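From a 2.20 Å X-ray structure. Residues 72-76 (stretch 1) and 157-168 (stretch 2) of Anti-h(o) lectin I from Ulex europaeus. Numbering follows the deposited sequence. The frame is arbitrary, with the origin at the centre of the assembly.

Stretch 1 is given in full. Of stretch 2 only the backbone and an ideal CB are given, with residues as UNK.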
ATOM      1  N   PHE A  72     -15.626  -0.654   8.578  1.00 17.09           N
ATOM      2  CA  PHE A  72     -16.220   0.113   7.487  1.00 16.33           C
ATOM      3  C   PHE A  72     -17.732   0.239   7.683  1.00 17.43           C
ATOM      4  O   PHE A  72     -18.352  -0.532   8.436  1.00 17.15           O
ATOM      5  CB  PHE A  72     -15.913  -0.547   6.122  1.00 14.63           C
ATOM      6  CG  PHE A  72     -16.436  -1.957   5.987  1.00 15.79           C
ATOM      7  CD1 PHE A  72     -17.713  -2.196   5.497  1.00 16.54           C
ATOM      8  CD2 PHE A  72     -15.659  -3.041   6.378  1.00 15.64           C
ATOM      9  CE1 PHE A  72     -18.216  -3.493   5.399  1.00 17.48           C
ATOM     10  CE2 PHE A  72     -16.153  -4.348   6.284  1.00 20.78           C
ATOM     11  CZ  PHE A  72     -17.433  -4.579   5.798  1.00 18.20           C
ATOM     12  N   SER A  73     -18.318   1.238   7.035  1.00 18.50           N
ATOM     13  CA  SER A  73     -19.757   1.486   7.097  1.00 17.58           C
ATOM     14  C   SER A  73     -20.309   1.265   5.686  1.00 18.49           C
ATOM     15  O   SER A  73     -19.670   1.655   4.697  1.00 18.82           O
ATOM     16  CB  SER A  73     -20.032   2.926   7.537  1.00 19.24           C
ATOM     17  OG  SER A  73     -19.569   3.134   8.864  1.00 23.77           O
ATOM     18  N   PHE A  74     -21.491   0.671   5.581  1.00 16.04           N
ATOM     19  CA  PHE A  74     -22.068   0.432   4.265  1.00 16.68           C
ATOM     20  C   PHE A  74     -23.610   0.608   4.302  1.00 19.52           C
ATOM     21  O   PHE A  74     -24.215   0.764   5.379  1.00 19.60           O
ATOM     22  CB  PHE A  74     -21.679  -0.992   3.788  1.00 12.03           C
ATOM     23  CG  PHE A  74     -22.549  -2.102   4.360  1.00 14.35           C
ATOM     24  CD1 PHE A  74     -23.690  -2.525   3.701  1.00 15.67           C
ATOM     25  CD2 PHE A  74     -22.221  -2.712   5.553  1.00 15.95           C
ATOM     26  CE1 PHE A  74     -24.497  -3.534   4.220  1.00 16.55           C
ATOM     27  CE2 PHE A  74     -23.015  -3.724   6.084  1.00 18.82           C
ATOM     28  CZ  PHE A  74     -24.162  -4.136   5.415  1.00 17.96           C
ATOM     29  N   PHE A  75     -24.224   0.687   3.127  1.00 18.80           N
ATOM     30  CA  PHE A  75     -25.671   0.822   3.024  1.00 20.50           C
ATOM     31  C   PHE A  75     -26.067   0.231   1.667  1.00 21.95           C
ATOM     32  O   PHE A  75     -25.218   0.052   0.784  1.00 19.27           O
ATOM     33  CB  PHE A  75     -26.163   2.271   3.249  1.00 19.07           C
ATOM     34  CG  PHE A  75     -25.837   3.218   2.131  1.00 22.76           C
ATOM     35  CD1 PHE A  75     -24.592   3.834   2.061  1.00 23.33           C
ATOM     36  CD2 PHE A  75     -26.784   3.516   1.161  1.00 21.76           C
ATOM     37  CE1 PHE A  75     -24.292   4.734   1.038  1.00 22.27           C
ATOM     38  CE2 PHE A  75     -26.495   4.413   0.141  1.00 25.09           C
ATOM     39  CZ  PHE A  75     -25.241   5.025   0.081  1.00 24.40           C
ATOM     40  N   MET A  76     -27.325  -0.176   1.541  1.00 22.54           N
ATOM     41  CA  MET A  76     -27.820  -0.762   0.301  1.00 22.90           C
ATOM     42  C   MET A  76     -29.068  -0.003  -0.143  1.00 22.82           C
ATOM     43  O   MET A  76     -29.831   0.474   0.690  1.00 20.58           O
ATOM     44  CB  MET A  76     -28.209  -2.233   0.541  1.00 20.48           C
ATOM     45  CG  MET A  76     -27.220  -3.038   1.362  1.00 21.14           C
ATOM     46  SD  MET A  76     -27.673  -4.771   1.575  1.00 20.62           S
ATOM     47  CE  MET A  76     -28.889  -4.712   2.920  1.00 18.87           C
ATOM     48  N   UNK A 157     -28.323 -15.558  11.860  1.00 17.00           N
ATOM     49  CA  UNK A 157     -29.482 -14.871  11.275  1.00 20.95           C
ATOM     50  C   UNK A 157     -29.322 -13.352  11.283  1.00 18.85           C
ATOM     51  O   UNK A 157     -28.999 -12.783  12.311  1.00 16.34           O
ATOM     52  CB  UNK A 157     -30.755 -15.255  12.032  1.00 20.95           C
ATOM     53  N   UNK A 158     -29.688 -12.706  10.177  1.00 17.99           N
ATOM     54  CA  UNK A 158     -29.585 -11.257  10.033  1.00 18.73           C
ATOM     55  C   UNK A 158     -30.860 -10.630   9.457  1.00 20.39           C
ATOM     56  O   UNK A 158     -31.320 -11.024   8.388  1.00 22.56           O
ATOM     57  CB  UNK A 158     -28.392 -10.911   9.140  1.00 18.73           C
ATOM     58  N   UNK A 159     -31.454  -9.677  10.167  1.00 22.64           N
ATOM     59  CA  UNK A 159     -32.664  -9.028   9.662  1.00 25.14           C
ATOM     60  C   UNK A 159     -32.180  -7.770   8.931  1.00 24.26           C
ATOM     61  O   UNK A 159     -32.021  -6.704   9.539  1.00 23.38           O
ATOM     62  CB  UNK A 159     -33.654  -8.699  10.781  1.00 25.14           C
ATOM     63  N   UNK A 160     -31.907  -7.935   7.637  1.00 21.20           N
ATOM     64  CA  UNK A 160     -31.419  -6.864   6.757  1.00 21.93           C
ATOM     65  C   UNK A 160     -32.309  -5.612   6.681  1.00 20.52           C
ATOM     66  O   UNK A 160     -33.530  -5.711   6.722  1.00 20.06           O
ATOM     67  CB  UNK A 160     -31.250  -7.427   5.345  1.00 21.93           C
ATOM     68  N   UNK A 161     -31.674  -4.448   6.536  1.00 18.63           N
ATOM     69  CA  UNK A 161     -32.356  -3.164   6.443  1.00 16.11           C
ATOM     70  C   UNK A 161     -31.782  -2.461   5.215  1.00 19.60           C
ATOM     71  O   UNK A 161     -30.587  -2.596   4.953  1.00 21.40           O
ATOM     72  CB  UNK A 161     -32.180  -2.329   7.713  1.00 16.11           C
ATOM     73  N   UNK A 162     -32.608  -1.715   4.476  1.00 17.82           N
ATOM     74  CA  UNK A 162     -32.155  -1.002   3.282  1.00 18.58           C
ATOM     75  C   UNK A 162     -32.334   0.505   3.450  1.00 20.70           C
ATOM     76  O   UNK A 162     -33.105   0.931   4.302  1.00 21.14           O
ATOM     77  CB  UNK A 162     -32.915  -1.490   2.047  1.00 18.58           C
ATOM     78  N   UNK A 163     -31.621   1.301   2.641  1.00 23.34           N
ATOM     79  CA  UNK A 163     -31.731   2.755   2.719  1.00 23.47           C
ATOM     80  C   UNK A 163     -30.592   3.494   3.393  1.00 25.85           C
ATOM     81  O   UNK A 163     -29.931   2.953   4.285  1.00 25.10           O
ATOM     82  CB  UNK A 163     -33.025   3.108   3.456  1.00 23.47           C
ATOM     83  N   UNK A 164     -30.390   4.756   3.013  1.00 28.75           N
ATOM     84  CA  UNK A 164     -29.317   5.572   3.588  1.00 31.21           C
ATOM     85  C   UNK A 164     -29.529   5.839   5.080  1.00 31.90           C
ATOM     86  O   UNK A 164     -28.580   6.051   5.836  1.00 33.66           O
ATOM     87  CB  UNK A 164     -29.212   6.901   2.837  1.00 31.21           C
ATOM     88  N   UNK A 165     -30.781   5.811   5.508  1.00 32.66           N
ATOM     89  CA  UNK A 165     -31.099   6.046   6.912  1.00 33.15           C
ATOM     90  C   UNK A 165     -30.752   4.806   7.774  1.00 30.76           C
ATOM     91  O   UNK A 165     -30.763   4.865   9.023  1.00 29.89           O
ATOM     92  CB  UNK A 165     -32.580   6.401   7.059  1.00 33.15           C
ATOM     93  N   UNK A 166     -30.440   3.691   7.112  1.00 25.38           N
ATOM     94  CA  UNK A 166     -30.097   2.467   7.813  1.00 22.72           C
ATOM     95  C   UNK A 166     -28.642   2.012   7.649  1.00 25.23           C
ATOM     96  O   UNK A 166     -28.362   0.833   7.382  1.00 26.00           O
ATOM     97  CB  UNK A 166     -31.026   1.349   7.335  1.00 22.72           C
ATOM     98  N   UNK A 167     -27.714   2.947   7.806  1.00 23.36           N
ATOM     99  CA  UNK A 167     -26.295   2.630   7.680  1.00 22.74           C
ATOM    100  C   UNK A 167     -25.877   1.628   8.775  1.00 21.73           C
ATOM    101  O   UNK A 167     -26.349   1.699   9.916  1.00 17.50           O
ATOM    102  CB  UNK A 167     -25.454   3.905   7.766  1.00 22.74           C
ATOM    103  N   UNK A 168     -25.004   0.691   8.408  1.00 21.11           N
ATOM    104  CA  UNK A 168     -24.504  -0.321   9.329  1.00 19.18           C
ATOM    105  C   UNK A 168     -23.001  -0.133   9.501  1.00 19.15           C
ATOM    106  O   UNK A 168     -22.314   0.259   8.553  1.00 19.52           O
ATOM    107  CB  UNK A 168     -24.825  -1.730   8.827  1.00 19.18           C
TER

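Stretch 1 is a strand. Stretch 2 loops past the Met76 end of the strand, then pairs antiparallel with Phe74 at position 168.

Position 157 has nothing of stretch 1 within reach of its ideal CB. Almost any side chain would suit it. It is Arg157, and it makes no contact.

Position 158 points its CA-to-CB bond toward stretch 1, but the ideal CB stops well short of it. Only a long side chain could cross the gap, and the far ends of Phe74 and Met76 offer it apolar atoms. A large aromatic or a long aliphatic residue would serve. It is Trp158. Its CZ2 lies 4.3 Å from CZ of Phe74, at the edge of that ring, and its CH2 lies 4.0 Å from CE of Met76.

Position 159 is out of reach and unconstrained by stretch 1. It is Asn159.

At position 160 the ideal CB is 4.3 Å from CE of Met76, but the bond points sideways. Many residues would fit. It is Lys160, whose end leads away.

Position 161 also points sideways, with nothing near its ideal CB. Its side chain is free to vary. It is Arg161, and its end leads away.

Position 162 has its ideal CB 3.9 Å from O of Met76, and the Met76 side chain extends nearby. A flat or long apolar group could cover that thioether; Phe, Tyr, Leu or Met are all plausible. It is Tyr162. CE of Met76 sits over the ring face, 3.9 Å from the centroid of the Tyr162 ring.

Position 163 has phi 104° and psi 153°. A CB would be jammed against the carbonyl O of the residue before, so the backbone calls for glycine. It is Gly163. Its N donates a hydrogen bond to O of Met76 at 2.8 Å.

Position 164 has its ideal CB 4.5 Å from CD2 of Phe75, beside an open ring face. A branched aliphatic residue or Met would suit. It is Leu164. Its CD2 lies 3.9 Å from the centroid of the Phe75 ring, almost on the ring normal, a CH-pi contact.

Positions 165 and 166 have no stretch 1 atom near their ideal CB atoms, so polar residues are as likely as any. They are Asn165 and Asn166. N of Asn166 donates to O of Gly163 at 3.0 Å, which helps close the turn.

At position 167 the ideal CB is 4.9 Å from CB of Phe75. A modest aliphatic side chain would fit. It is Val167, with CG2 4.2 Å from CB of Phe75 and CG1 4.0 Å from CB of Ser73.

Position 168 pairs with Phe74, and its ideal CB is already 3.8 Å from CE2 of that ring. A small residue is favored. It is Ala168. Two hydrogen bonds, N of Phe74 to O of Ala168 and N of Ala168 to O of Phe74, both 3.1 Å, fix the register.

Stretch 2 157-168: RWNKRYGLNNVA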
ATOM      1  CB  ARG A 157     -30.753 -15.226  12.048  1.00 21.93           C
ATOM      2  CG  ARG A 157     -32.001 -14.753  11.364  1.00 28.64           C
ATOM      3  CD  ARG A 157     -33.195 -15.412  12.001  1.00 37.40           C
ATOM      4  NE  ARG A 157     -34.393 -15.278  11.181  1.00 44.74           N
ATOM      5  CZ  ARG A 157     -35.369 -16.187  11.140  1.00 47.97           C
ATOM      6  NH1 ARG A 157     -35.290 -17.302  11.872  1.00 45.83           N
ATOM      7  NH2 ARG A 157     -36.429 -15.973  10.368  1.00 47.35           N
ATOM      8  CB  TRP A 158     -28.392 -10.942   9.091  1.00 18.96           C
ATOM      9  CG  TRP A 158     -28.236  -9.470   8.592  1.00 17.71           C
ATOM     10  CD1 TRP A 158     -28.412  -8.317   9.323  1.00 16.92           C
ATOM     11  CD2 TRP A 158     -27.800  -9.040   7.282  1.00 15.86           C
ATOM     12  NE1 TRP A 158     -28.106  -7.209   8.558  1.00 16.87           N
ATOM     13  CE2 TRP A 158     -27.734  -7.626   7.304  1.00 16.28           C
ATOM     14  CE3 TRP A 158     -27.458  -9.721   6.109  1.00 12.98           C
ATOM     15  CZ2 TRP A 158     -27.339  -6.874   6.184  1.00 16.95           C
ATOM     16  CZ3 TRP A 158     -27.065  -8.980   5.004  1.00 17.82           C
ATOM     17  CH2 TRP A 158     -27.008  -7.563   5.044  1.00 17.77           C
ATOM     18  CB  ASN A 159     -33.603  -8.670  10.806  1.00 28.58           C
ATOM     19  CG  ASN A 159     -34.138  -9.903  11.518  1.00 37.49           C
ATOM     20  OD1 ASN A 159     -34.138  -9.970  12.741  1.00 43.29           O
ATOM     21  ND2 ASN A 159     -34.564 -10.904  10.752  1.00 40.31           N
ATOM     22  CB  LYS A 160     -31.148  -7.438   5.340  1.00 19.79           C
ATOM     23  CG  LYS A 160     -32.357  -8.170   4.718  1.00 19.00           C
ATOM     24  CD  LYS A 160     -32.085  -8.649   3.303  1.00 16.40           C
ATOM     25  CE  LYS A 160     -33.389  -8.990   2.590  1.00 14.42           C
ATOM     26  NZ  LYS A 160     -33.190  -9.416   1.183  1.00 12.03           N
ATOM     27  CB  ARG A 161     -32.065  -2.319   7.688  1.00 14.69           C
ATOM     28  CG  ARG A 161     -32.604  -2.888   8.986  1.00 10.23           C
ATOM     29  CD  ARG A 161     -32.391  -1.939  10.159  1.00 14.18           C
ATOM     30  NE  ARG A 161     -32.893  -2.532  11.401  1.00 15.95           N
ATOM     31  CZ  ARG A 161     -32.649  -2.086  12.631  1.00 18.95           C
ATOM     32  NH1 ARG A 161     -31.902  -1.015  12.831  1.00 19.43           N
ATOM     33  NH2 ARG A 161     -33.145  -2.749  13.674  1.00 20.46           N
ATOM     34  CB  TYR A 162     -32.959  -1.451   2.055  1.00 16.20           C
ATOM     35  CG  TYR A 162     -32.602  -2.812   1.523  1.00 17.32           C
ATOM     36  CD1 TYR A 162     -33.038  -3.963   2.166  1.00 17.43           C
ATOM     37  CD2 TYR A 162     -31.768  -2.949   0.415  1.00 13.83           C
ATOM     38  CE1 TYR A 162     -32.642  -5.215   1.731  1.00 17.16           C
ATOM     39  CE2 TYR A 162     -31.365  -4.196  -0.033  1.00 13.98           C
ATOM     40  CZ  TYR A 162     -31.797  -5.322   0.632  1.00 19.00           C
ATOM     41  OH  TYR A 162     -31.351  -6.556   0.239  1.00 19.46           O
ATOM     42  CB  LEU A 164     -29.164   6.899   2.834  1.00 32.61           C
ATOM     43  CG  LEU A 164     -27.735   7.361   2.478  1.00 37.67           C
ATOM     44  CD1 LEU A 164     -27.736   8.893   2.345  1.00 37.85           C
ATOM     45  CD2 LEU A 164     -26.673   6.940   3.523  1.00 33.78           C
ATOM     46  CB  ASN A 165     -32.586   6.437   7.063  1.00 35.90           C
ATOM     47  CG  ASN A 165     -33.546   5.395   6.456  1.00 42.34           C
ATOM     48  OD1 ASN A 165     -33.502   5.095   5.250  1.00 44.68           O
ATOM     49  ND2 ASN A 165     -34.433   4.864   7.287  1.00 46.33           N
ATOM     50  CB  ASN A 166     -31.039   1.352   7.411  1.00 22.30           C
ATOM     51  CG  ASN A 166     -32.432   1.566   7.942  1.00 23.87           C
ATOM     52  OD1 ASN A 166     -33.375   1.677   7.174  1.00 24.76           O
ATOM     53  ND2 ASN A 166     -32.575   1.614   9.254  1.00 15.76           N
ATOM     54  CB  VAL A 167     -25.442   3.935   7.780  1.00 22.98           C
ATOM     55  CG1 VAL A 167     -23.950   3.629   7.732  1.00 21.06           C
ATOM     56  CG2 VAL A 167     -25.778   4.819   6.613  1.00 26.15           C
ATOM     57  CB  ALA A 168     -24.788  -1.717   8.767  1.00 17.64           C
TER
HETATM   58  O   HOH W   1     -26.672  -0.968   5.967  1.00 17.35           O
HETATM   59  O   HOH W   2     -28.825   0.191   4.231  1.00 20.95           O
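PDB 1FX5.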